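PDB 4CC9: protein Vpx from Simian immunodeficiency virus, which redirects the host CUL4A-DDB1 ubiquitin ligase, through direct binding to DCAF-1, to the restriction factor SAMHD1, which is then degraded by the proteasome. Local coordinates for residues Asn45-Glu50 with Gln83-Met88; Arg34-Ile39 with Tyr76-Leu81; Glu38-Ala43 with Glu50-Val55. One frame throughout, in Å; residues are numbered along the deposited sequence.

Contact 1: residues Asn45-Glu50 with Gln83-Met88. With ZN (zinc ion), chain F.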
loop_
_atom_site.group_PDB
_atom_site.type_symbol
_atom_site.label_atom_id
_atom_site.label_comp_id
_atom_site.label_asym_id
_atom_site.label_seq_id
_atom_site.Cartn_x
_atom_site.Cartn_y
_atom_site.Cartn_z
ATOM N N ASN B 45 -9.857 17.445 -9.197
ATOM C CA ASN B 45 -9.456 16.901 -10.497
ATOM C C ASN B 45 -9.731 15.402 -10.646
ATOM O O ASN B 45 -9.403 14.814 -11.673
ATOM C CB ASN B 45 -7.967 17.151 -10.756
ATOM C CG ASN B 45 -7.612 18.627 -10.763
ATOM O OD1 ASN B 45 -8.435 19.471 -11.109
ATOM N ND2 ASN B 45 -6.376 18.942 -10.386
ATOM N N HIS B 46 -10.320 14.780 -9.626
ATOM C CA HIS B 46 -10.548 13.333 -9.646
ATOM C C HIS B 46 -11.956 12.970 -9.204
ATOM O O HIS B 46 -12.549 12.024 -9.715
ATOM C CB HIS B 46 -9.554 12.611 -8.728
ATOM C CG HIS B 46 -8.124 12.778 -9.133
ATOM N ND1 HIS B 46 -7.493 11.919 -10.015
ATOM C CD2 HIS B 46 -7.199 13.695 -8.772
ATOM C CE1 HIS B 46 -6.243 12.306 -10.181
ATOM N NE2 HIS B 46 -6.038 13.381 -9.441
ATOM N N LEU B 47 -12.480 13.705 -8.228
ATOM C CA LEU B 47 -13.769 13.371 -7.638
ATOM C C LEU B 47 -14.771 14.437 -8.037
ATOM O O LEU B 47 -14.382 15.580 -8.294
ATOM C CB LEU B 47 -13.654 13.294 -6.110
ATOM C CG LEU B 47 -12.500 12.444 -5.562
ATOM C CD1 LEU B 47 -12.455 12.490 -4.058
ATOM C CD2 LEU B 47 -12.611 10.998 -6.037
ATOM N N PRO B 48 -16.062 14.068 -8.110
ATOM C CA PRO B 48 -17.101 15.072 -8.386
ATOM C C PRO B 48 -17.114 16.171 -7.328
ATOM O O PRO B 48 -17.193 15.881 -6.129
ATOM C CB PRO B 48 -18.413 14.266 -8.362
ATOM C CG PRO B 48 -18.064 12.882 -7.869
ATOM C CD PRO B 48 -16.592 12.692 -8.095
ATOM N N ARG B 49 -17.025 17.417 -7.788
ATOM C CA ARG B 49 -16.977 18.591 -6.926
ATOM C C ARG B 49 -18.084 18.621 -5.878
ATOM O O ARG B 49 -17.867 19.058 -4.751
ATOM C CB ARG B 49 -17.043 19.858 -7.777
ATOM C CG ARG B 49 -16.506 21.113 -7.102
ATOM C CD ARG B 49 -16.417 22.246 -8.102
ATOM N NE ARG B 49 -16.947 23.496 -7.566
ATOM C CZ ARG B 49 -16.189 24.487 -7.111
ATOM N NH1 ARG B 49 -14.865 24.369 -7.136
ATOM N NH2 ARG B 49 -16.749 25.596 -6.638
ATOM N N GLU B 50 -19.271 18.152 -6.231
ATOM C CA GLU B 50 -20.363 18.247 -5.278
ATOM C C GLU B 50 -20.249 17.204 -4.172
ATOM O O GLU B 50 -20.887 17.324 -3.124
ATOM C CB GLU B 50 -21.724 18.229 -5.979
ATOM C CG GLU B 50 -22.011 19.525 -6.757
ATOM C CD GLU B 50 -21.870 20.798 -5.904
ATOM O OE1 GLU B 50 -22.464 20.857 -4.803
ATOM O OE2 GLU B 50 -21.165 21.744 -6.336
ATOM N N GLN B 83 -9.022 11.448 2.446
ATOM C CA GLN B 83 -7.834 10.648 2.142
ATOM C C GLN B 83 -8.281 9.235 1.751
ATOM O O GLN B 83 -7.714 8.643 0.831
ATOM C CB GLN B 83 -6.839 10.612 3.316
ATOM C CG GLN B 83 -6.194 11.958 3.704
ATOM C CD GLN B 83 -4.932 12.308 2.909
ATOM O OE1 GLN B 83 -4.785 11.950 1.735
ATOM N NE2 GLN B 83 -4.028 13.043 3.548
ATOM N N LYS B 84 -9.319 8.713 2.412
ATOM C CA LYS B 84 -9.825 7.376 2.068
ATOM C C LYS B 84 -10.523 7.352 0.715
ATOM O O LYS B 84 -10.366 6.397 -0.048
ATOM C CB LYS B 84 -10.731 6.808 3.172
ATOM C CG LYS B 84 -9.949 6.453 4.432
ATOM C CD LYS B 84 -10.827 6.112 5.618
ATOM C CE LYS B 84 -10.010 6.277 6.914
ATOM N NZ LYS B 84 -10.680 5.743 8.126
ATOM N N ALA B 85 -11.281 8.406 0.415
ATOM C CA ALA B 85 -11.916 8.531 -0.894
ATOM C C ALA B 85 -10.848 8.547 -1.990
ATOM O O ALA B 85 -10.991 7.881 -3.019
ATOM C CB ALA B 85 -12.790 9.803 -0.967
ATOM N N MET B 86 -9.767 9.289 -1.765
ATOM C CA MET B 86 -8.704 9.385 -2.773
ATOM C C MET B 86 -8.003 8.045 -2.945
ATOM O O MET B 86 -7.686 7.650 -4.067
ATOM C CB MET B 86 -7.684 10.466 -2.407
ATOM C CG MET B 86 -8.203 11.875 -2.596
ATOM S SD MET B 86 -8.497 12.232 -4.340
ATOM C CE MET B 86 -6.809 12.246 -4.959
ATOM N N PHE B 87 -7.777 7.350 -1.829
ATOM C CA PHE B 87 -7.192 6.010 -1.855
ATOM C C PHE B 87 -8.044 5.081 -2.719
ATOM O O PHE B 87 -7.522 4.334 -3.541
ATOM C CB PHE B 87 -7.087 5.465 -0.427
ATOM C CG PHE B 87 -6.714 3.999 -0.333
ATOM C CD1 PHE B 87 -5.379 3.595 -0.361
ATOM C CD2 PHE B 87 -7.693 3.032 -0.156
ATOM C CE1 PHE B 87 -5.019 2.229 -0.240
ATOM C CE2 PHE B 87 -7.356 1.667 -0.026
ATOM C CZ PHE B 87 -6.013 1.268 -0.066
ATOM N N MET B 88 -9.355 5.117 -2.530
ATOM C CA MET B 88 -10.224 4.250 -3.315
ATOM C C MET B 88 -10.169 4.611 -4.804
ATOM O O MET B 88 -10.132 3.728 -5.664
ATOM C CB MET B 88 -11.658 4.290 -2.781
ATOM C CG MET B 88 -11.811 3.546 -1.444
ATOM S SD MET B 88 -13.490 3.516 -0.767
ATOM C CE MET B 88 -13.720 5.239 -0.343
HETATM ZN ZN ZN F . -8.275 10.481 -11.149
#

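Contact 2: residues Arg34-Ile39 with Tyr76-Leu81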
loop_
_atom_site.group_PDB
_atom_site.type_symbol
_atom_site.label_atom_id
_atom_site.label_comp_id
_atom_site.label_asym_id
_atom_site.label_seq_id
_atom_site.Cartn_x
_atom_site.Cartn_y
_atom_site.Cartn_z
ATOM N N ARG B 34 -2.437 23.359 6.060
ATOM C CA ARG B 34 -1.898 23.282 4.714
ATOM C C ARG B 34 -2.434 22.066 3.961
ATOM O O ARG B 34 -2.814 22.194 2.793
ATOM C CB ARG B 34 -0.366 23.297 4.750
ATOM C CG ARG B 34 0.286 23.508 3.396
ATOM N N THR B 35 -2.512 20.905 4.626
ATOM C CA THR B 35 -2.933 19.666 3.945
ATOM C C THR B 35 -4.414 19.654 3.522
ATOM O O THR B 35 -4.750 19.122 2.453
ATOM C CB THR B 35 -2.628 18.389 4.790
ATOM O OG1 THR B 35 -1.242 18.360 5.159
ATOM C CG2 THR B 35 -2.940 17.118 3.998
ATOM N N VAL B 36 -5.299 20.223 4.347
ATOM C CA VAL B 36 -6.724 20.240 3.994
ATOM C C VAL B 36 -6.940 21.070 2.727
ATOM O O VAL B 36 -7.705 20.675 1.831
ATOM C CB VAL B 36 -7.667 20.666 5.177
ATOM C CG1 VAL B 36 -7.118 21.849 5.916
ATOM C CG2 VAL B 36 -9.072 20.999 4.672
ATOM N N GLU B 37 -6.227 22.190 2.625
ATOM C CA GLU B 37 -6.344 23.040 1.441
ATOM C C GLU B 37 -5.811 22.321 0.210
ATOM O O GLU B 37 -6.433 22.348 -0.856
ATOM C CB GLU B 37 -5.608 24.364 1.635
ATOM C CG GLU B 37 -6.193 25.229 2.725
ATOM C CD GLU B 37 -5.912 26.705 2.505
ATOM O OE1 GLU B 37 -5.188 27.027 1.533
ATOM O OE2 GLU B 37 -6.420 27.539 3.296
ATOM N N GLU B 38 -4.664 21.667 0.364
ATOM C CA GLU B 38 -4.056 20.954 -0.750
ATOM C C GLU B 38 -4.871 19.735 -1.196
ATOM O O GLU B 38 -5.045 19.513 -2.400
ATOM C CB GLU B 38 -2.611 20.581 -0.433
ATOM C CG GLU B 38 -1.671 21.786 -0.361
ATOM C CD GLU B 38 -0.216 21.392 -0.133
ATOM O OE1 GLU B 38 0.060 20.177 -0.003
ATOM O OE2 GLU B 38 0.650 22.297 -0.086
ATOM N N ILE B 39 -5.400 18.957 -0.253
ATOM C CA ILE B 39 -6.200 17.804 -0.668
ATOM C C ILE B 39 -7.442 18.237 -1.452
ATOM O O ILE B 39 -7.814 17.589 -2.437
ATOM C CB ILE B 39 -6.523 16.814 0.497
ATOM C CG1 ILE B 39 -6.922 15.436 -0.056
ATOM C CG2 ILE B 39 -7.619 17.349 1.410
ATOM C CD1 ILE B 39 -6.983 14.329 1.018
ATOM N N TYR B 76 -9.824 17.562 10.953
ATOM C CA TYR B 76 -9.073 16.315 10.923
ATOM C C TYR B 76 -9.947 15.103 10.567
ATOM O O TYR B 76 -9.542 14.266 9.738
ATOM C CB TYR B 76 -8.350 16.100 12.249
ATOM C CG TYR B 76 -7.542 14.825 12.303
ATOM C CD1 TYR B 76 -6.257 14.771 11.785
ATOM C CD2 TYR B 76 -8.069 13.670 12.877
ATOM C CE1 TYR B 76 -5.517 13.596 11.836
ATOM C CE2 TYR B 76 -7.335 12.492 12.931
ATOM C CZ TYR B 76 -6.063 12.460 12.416
ATOM O OH TYR B 76 -5.340 11.286 12.477
ATOM N N ARG B 77 -11.135 14.995 11.178
ATOM C CA ARG B 77 -12.060 13.919 10.784
ATOM C C ARG B 77 -12.417 14.037 9.299
ATOM O O ARG B 77 -12.556 13.033 8.597
ATOM C CB ARG B 77 -13.339 13.905 11.634
ATOM C CG ARG B 77 -13.089 13.677 13.133
ATOM C CD ARG B 77 -12.400 12.338 13.399
ATOM N NE ARG B 77 -13.197 11.243 12.861
ATOM C CZ ARG B 77 -14.114 10.560 13.546
ATOM N NH1 ARG B 77 -14.347 10.841 14.828
ATOM N NH2 ARG B 77 -14.805 9.586 12.944
ATOM N N TYR B 78 -12.543 15.266 8.814
ATOM C CA TYR B 78 -12.883 15.465 7.415
ATOM C C TYR B 78 -11.734 15.008 6.500
ATOM O O TYR B 78 -11.965 14.325 5.502
ATOM C CB TYR B 78 -13.253 16.937 7.152
ATOM C CG TYR B 78 -13.235 17.305 5.683
ATOM C CD1 TYR B 78 -14.313 17.000 4.861
ATOM C CD2 TYR B 78 -12.145 17.959 5.120
ATOM C CE1 TYR B 78 -14.310 17.340 3.508
ATOM C CE2 TYR B 78 -12.133 18.301 3.772
ATOM C CZ TYR B 78 -13.221 17.981 2.978
ATOM O OH TYR B 78 -13.230 18.304 1.651
ATOM N N LEU B 79 -10.505 15.398 6.836
ATOM C CA LEU B 79 -9.336 15.015 6.043
ATOM C C LEU B 79 -9.225 13.494 5.923
ATOM O O LEU B 79 -8.998 12.973 4.827
ATOM C CB LEU B 79 -8.045 15.605 6.645
ATOM C CG LEU B 79 -6.717 15.269 5.964
ATOM C CD1 LEU B 79 -6.707 15.747 4.526
ATOM C CD2 LEU B 79 -5.539 15.867 6.719
ATOM N N CYS B 80 -9.407 12.779 7.034
ATOM C CA CYS B 80 -9.273 11.320 6.996
ATOM C C CYS B 80 -10.275 10.684 6.027
ATOM O O CYS B 80 -9.936 9.732 5.314
ATOM C CB CYS B 80 -9.362 10.708 8.405
ATOM S SG CYS B 80 -7.946 11.157 9.519
ATOM N N LEU B 81 -11.489 11.230 5.967
ATOM C CA LEU B 81 -12.501 10.729 5.021
ATOM C C LEU B 81 -12.119 10.980 3.563
ATOM O O LEU B 81 -12.315 10.107 2.711
ATOM C CB LEU B 81 -13.865 11.356 5.294
ATOM C CG LEU B 81 -14.582 10.868 6.549
ATOM C CD1 LEU B 81 -15.784 11.749 6.833
ATOM C CD2 LEU B 81 -15.004 9.394 6.399
#

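Contact 3: residues Glu38-Ala43 with Glu50-Val55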
loop_
_atom_site.group_PDB
_atom_site.type_symbol
_atom_site.label_atom_id
_atom_site.label_comp_id
_atom_site.label_asym_id
_atom_site.label_seq_id
_atom_site.Cartn_x
_atom_site.Cartn_y
_atom_site.Cartn_z
ATOM N N GLU B 38 -4.664 21.667 0.364
ATOM C CA GLU B 38 -4.056 20.954 -0.750
ATOM C C GLU B 38 -4.871 19.735 -1.196
ATOM O O GLU B 38 -5.045 19.513 -2.400
ATOM C CB GLU B 38 -2.611 20.581 -0.433
ATOM C CG GLU B 38 -1.671 21.786 -0.361
ATOM C CD GLU B 38 -0.216 21.392 -0.133
ATOM O OE1 GLU B 38 0.060 20.177 -0.003
ATOM O OE2 GLU B 38 0.650 22.297 -0.086
ATOM N N ILE B 39 -5.400 18.957 -0.253
ATOM C CA ILE B 39 -6.200 17.804 -0.668
ATOM C C ILE B 39 -7.442 18.237 -1.452
ATOM O O ILE B 39 -7.814 17.589 -2.437
ATOM C CB ILE B 39 -6.523 16.814 0.497
ATOM C CG1 ILE B 39 -6.922 15.436 -0.056
ATOM C CG2 ILE B 39 -7.619 17.349 1.410
ATOM C CD1 ILE B 39 -6.983 14.329 1.018
ATOM N N ASN B 40 -8.057 19.348 -1.048
ATOM C CA ASN B 40 -9.221 19.857 -1.779
ATOM C C ASN B 40 -8.886 20.257 -3.225
ATOM O O ASN B 40 -9.585 19.871 -4.159
ATOM C CB ASN B 40 -9.906 21.008 -1.016
ATOM C CG ASN B 40 -10.633 20.530 0.228
ATOM O OD1 ASN B 40 -10.964 19.348 0.356
ATOM N ND2 ASN B 40 -10.900 21.447 1.145
ATOM N N ARG B 41 -7.808 21.010 -3.409
ATOM C CA ARG B 41 -7.388 21.395 -4.751
ATOM C C ARG B 41 -7.040 20.189 -5.619
ATOM O O ARG B 41 -7.304 20.190 -6.823
ATOM C CB ARG B 41 -6.204 22.354 -4.689
ATOM C CG ARG B 41 -6.561 23.697 -4.064
ATOM C CD ARG B 41 -5.506 24.748 -4.346
ATOM N NE ARG B 41 -5.421 25.695 -3.241
ATOM C CZ ARG B 41 -4.502 25.634 -2.281
ATOM N NH1 ARG B 41 -3.578 24.682 -2.308
ATOM N NH2 ARG B 41 -4.498 26.527 -1.299
ATOM N N ALA B 42 -6.463 19.157 -5.011
ATOM C CA ALA B 42 -6.128 17.946 -5.760
ATOM C C ALA B 42 -7.375 17.133 -6.102
ATOM O O ALA B 42 -7.538 16.669 -7.243
ATOM C CB ALA B 42 -5.139 17.096 -4.986
ATOM N N ALA B 43 -8.264 16.983 -5.119
ATOM C CA ALA B 43 -9.423 16.102 -5.269
ATOM C C ALA B 43 -10.437 16.560 -6.312
ATOM O O ALA B 43 -11.165 15.730 -6.858
ATOM C CB ALA B 43 -10.113 15.886 -3.934
ATOM N N GLU B 50 -19.271 18.152 -6.231
ATOM C CA GLU B 50 -20.363 18.247 -5.278
ATOM C C GLU B 50 -20.249 17.204 -4.172
ATOM O O GLU B 50 -20.887 17.324 -3.124
ATOM C CB GLU B 50 -21.724 18.229 -5.979
ATOM C CG GLU B 50 -22.011 19.525 -6.757
ATOM C CD GLU B 50 -21.870 20.798 -5.904
ATOM O OE1 GLU B 50 -22.464 20.857 -4.803
ATOM O OE2 GLU B 50 -21.165 21.744 -6.336
ATOM N N LEU B 51 -19.409 16.201 -4.392
ATOM C CA LEU B 51 -19.171 15.179 -3.376
ATOM C C LEU B 51 -18.297 15.786 -2.268
ATOM O O LEU B 51 -18.565 15.627 -1.067
ATOM C CB LEU B 51 -18.513 13.955 -4.021
ATOM C CG LEU B 51 -18.211 12.689 -3.208
ATOM C CD1 LEU B 51 -16.856 12.774 -2.527
ATOM C CD2 LEU B 51 -19.298 12.394 -2.188
ATOM N N ILE B 52 -17.264 16.502 -2.696
ATOM C CA ILE B 52 -16.383 17.216 -1.790
ATOM C C ILE B 52 -17.173 18.202 -0.931
ATOM O O ILE B 52 -17.120 18.132 0.304
ATOM C CB ILE B 52 -15.298 17.962 -2.579
ATOM C CG1 ILE B 52 -14.393 16.946 -3.283
ATOM C CG2 ILE B 52 -14.509 18.917 -1.666
ATOM C CD1 ILE B 52 -13.322 17.566 -4.147
ATOM N N PHE B 53 -17.914 19.104 -1.579
ATOM C CA PHE B 53 -18.756 20.056 -0.854
ATOM C C PHE B 53 -19.685 19.378 0.144
ATOM O O PHE B 53 -19.819 19.833 1.280
ATOM C CB PHE B 53 -19.550 20.935 -1.819
ATOM C CG PHE B 53 -18.810 22.177 -2.245
ATOM C CD1 PHE B 53 -17.842 22.118 -3.235
ATOM C CD2 PHE B 53 -19.064 23.401 -1.629
ATOM C CE1 PHE B 53 -17.147 23.265 -3.622
ATOM C CE2 PHE B 53 -18.371 24.547 -2.015
ATOM C CZ PHE B 53 -17.413 24.478 -3.013
ATOM N N GLN B 54 -20.285 18.262 -0.258
ATOM C CA GLN B 54 -21.231 17.571 0.612
ATOM C C GLN B 54 -20.579 16.938 1.856
ATOM O O GLN B 54 -21.117 17.029 2.964
ATOM C CB GLN B 54 -22.007 16.533 -0.185
ATOM C CG GLN B 54 -23.374 16.241 0.373
ATOM N N VAL B 55 -19.419 16.315 1.681
ATOM C CA VAL B 55 -18.747 15.701 2.818
ATOM C C VAL B 55 -18.212 16.778 3.763
ATOM O O VAL B 55 -18.252 16.623 4.987
ATOM C CB VAL B 55 -17.611 14.753 2.379
ATOM C CG1 VAL B 55 -16.875 14.231 3.590
ATOM C CG2 VAL B 55 -18.172 13.590 1.544
#

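Contact 1: residues Asn45-Glu50 with Gln83-Met88
Leu47 and Met86 bring the two backbones together, their CA atoms 8.1 Å apart, where the loop leading to the N-cap residue Pro48 passes a turn of the helix that holds Gln83-Met88. No hydrogen bond crosses between the segments, and the side chains meet by van der Waals contact. CD1 of Leu47 does most of the touching, lying 4.1 Å from Ala85 CB and 4.0 Å from Met86 SD, so that one methyl bridges two successive helix residues. In Met86 the bend at chi2 (-66°) places SD beside Leu47, and that at chi3 (-68°) turns CE to the histidine: Met86 CE is 4.1 Å from His46 CD2. That methyl meets the imidazole obliquely, and Met86 SD stands 5.4 Å from the centroid of the His46 ring. The His46 and Met86 side chains cross at about a right angle. CD2 belongs to the part of the ring turned from the metal, for the zinc ion is bound by His46 ND1 at 2.0 Å. The methionine packs against a ring fixed by the metal. His89, Cys94 and Cys96 complete this two-histidine, two-cysteine zinc site, which ties the loop after helix 25-43 to the end of helix 71-91 and the residues that follow it.

Contact 2: residues Arg34-Ile39 with Tyr76-Leu81
Leu79 reaches across to Thr35 and Ile39 from the helix turn whose backbone comes nearest, Leu79 CA lying 6.2 Å from Val36 CA. Its CB points toward the opposing helix, and CG continues outward, anti to the backbone N (chi1 178°), before the chain forks. The CD1 branch lies against Ile39, 3.6 Å from Ile39 CG2 and 3.8 Å from Ile39 CD1, touching both methyls of the isoleucine, which lie on one side of it. The CD2 branch turns to the preceding helical turn and stops 4.0 Å from Thr35 CG2; Leu79 CD1 is equally close to that methyl. The threonine hydroxyl is hydrogen-bonded to Trp31 O and to a polar side chain of another protein chain.

These residues belong to the packing of helix 25-43 on helix 71-91 in the three-helix core of the Vpr/Vpx family. The local axes approach to 10.4 Å and cross at 40°, and all five touching residues are buried. Tyr78 and Leu79 are also part of a nuclear localization signal inferred by similarity, so at these two positions the motif faces inward. Beside the leucine, Val36 CG2 meets the edge of the Tyr78 ring near its plane, 4.2 Å from Tyr78 CE2. The phenol oxygen of Tyr78 is hydrogen-bonded to Asn40 OD1 and its ring packs edge-to-face with Trp56.

Contact 3: residues Glu38-Ala43 with Glu50-Val55
Ile52 is the one residue of Glu50-Val55 that touches Glu38-Ala43, and it does so with two separate branches, one for Ala43 and one for Asn40. The nearest backbone pair, Asn40 CA and Ile52 CA, is 7.6 Å apart, and the contact buries 126 Å² in all.

The longer branch is the closer one. In Ile52 a chi1 of -65° sets CG1 opposite the carbonyl carbon, and from there the chain runs on fully extended (chi2 177°), which projects CD1 straight at the last turn of the opposing helix. Ile52 CD1 ends 3.6 Å from Ala43 CB and 3.7 Å from Ala43 C, so the methyl rests on the alanine's backbone as much as on its side chain. The alanine CB points toward Ile52 and is short, which is consistent with the methyl reaching the main chain.

The second branch, CG2, meets the amide of Asn40: Ile52 CG2 is 4.1 Å from Asn40 OD1, a van der Waals approach in which the two side chains cross obliquely. The CB of Asn40 does not aim at Ile52; chi1 of -71°, with only a small twist of the amide about the next bond, brings the carbonyl end round to it. OD1 has its polar partner in the hydroxyl of Tyr78, a hydrogen bond that probably helps to hold the amide in this rotation.

No hydrogen bond joins the two segments directly. They are successive helices of the all-helical fold, 25-43 and 49-66, linked by a short loop, and helix 71-91 packs against both, with Ile39 on Ile82 and Gln83 and with Ile52 on Tyr78.

How the contacts relate
The three contacts cover the three pairings of a three-helix core, although contact 1 reaches helix 49-66 through the loop before it. Contacts 1 and 3 are the closest, with centres about 7 Å apart, and join where Met86 SD lies 4.0 Å from Ala43 CB. Contacts 2 and 3, centres about 9 Å apart, share Glu38 and Ile39 and meet through Tyr78 OH, 2.8 Å from Asn40 OD1. Contacts 1 and 2, about 12 Å apart between centres, meet where Gln83 OE1 lies 3.3 Å from Ile39 CD1. The zinc ion is bound within contact 1; the side chain of Ala43 in contact 3 is about 9 Å from it, and that of Ile39 in contact 2 about 12 Å.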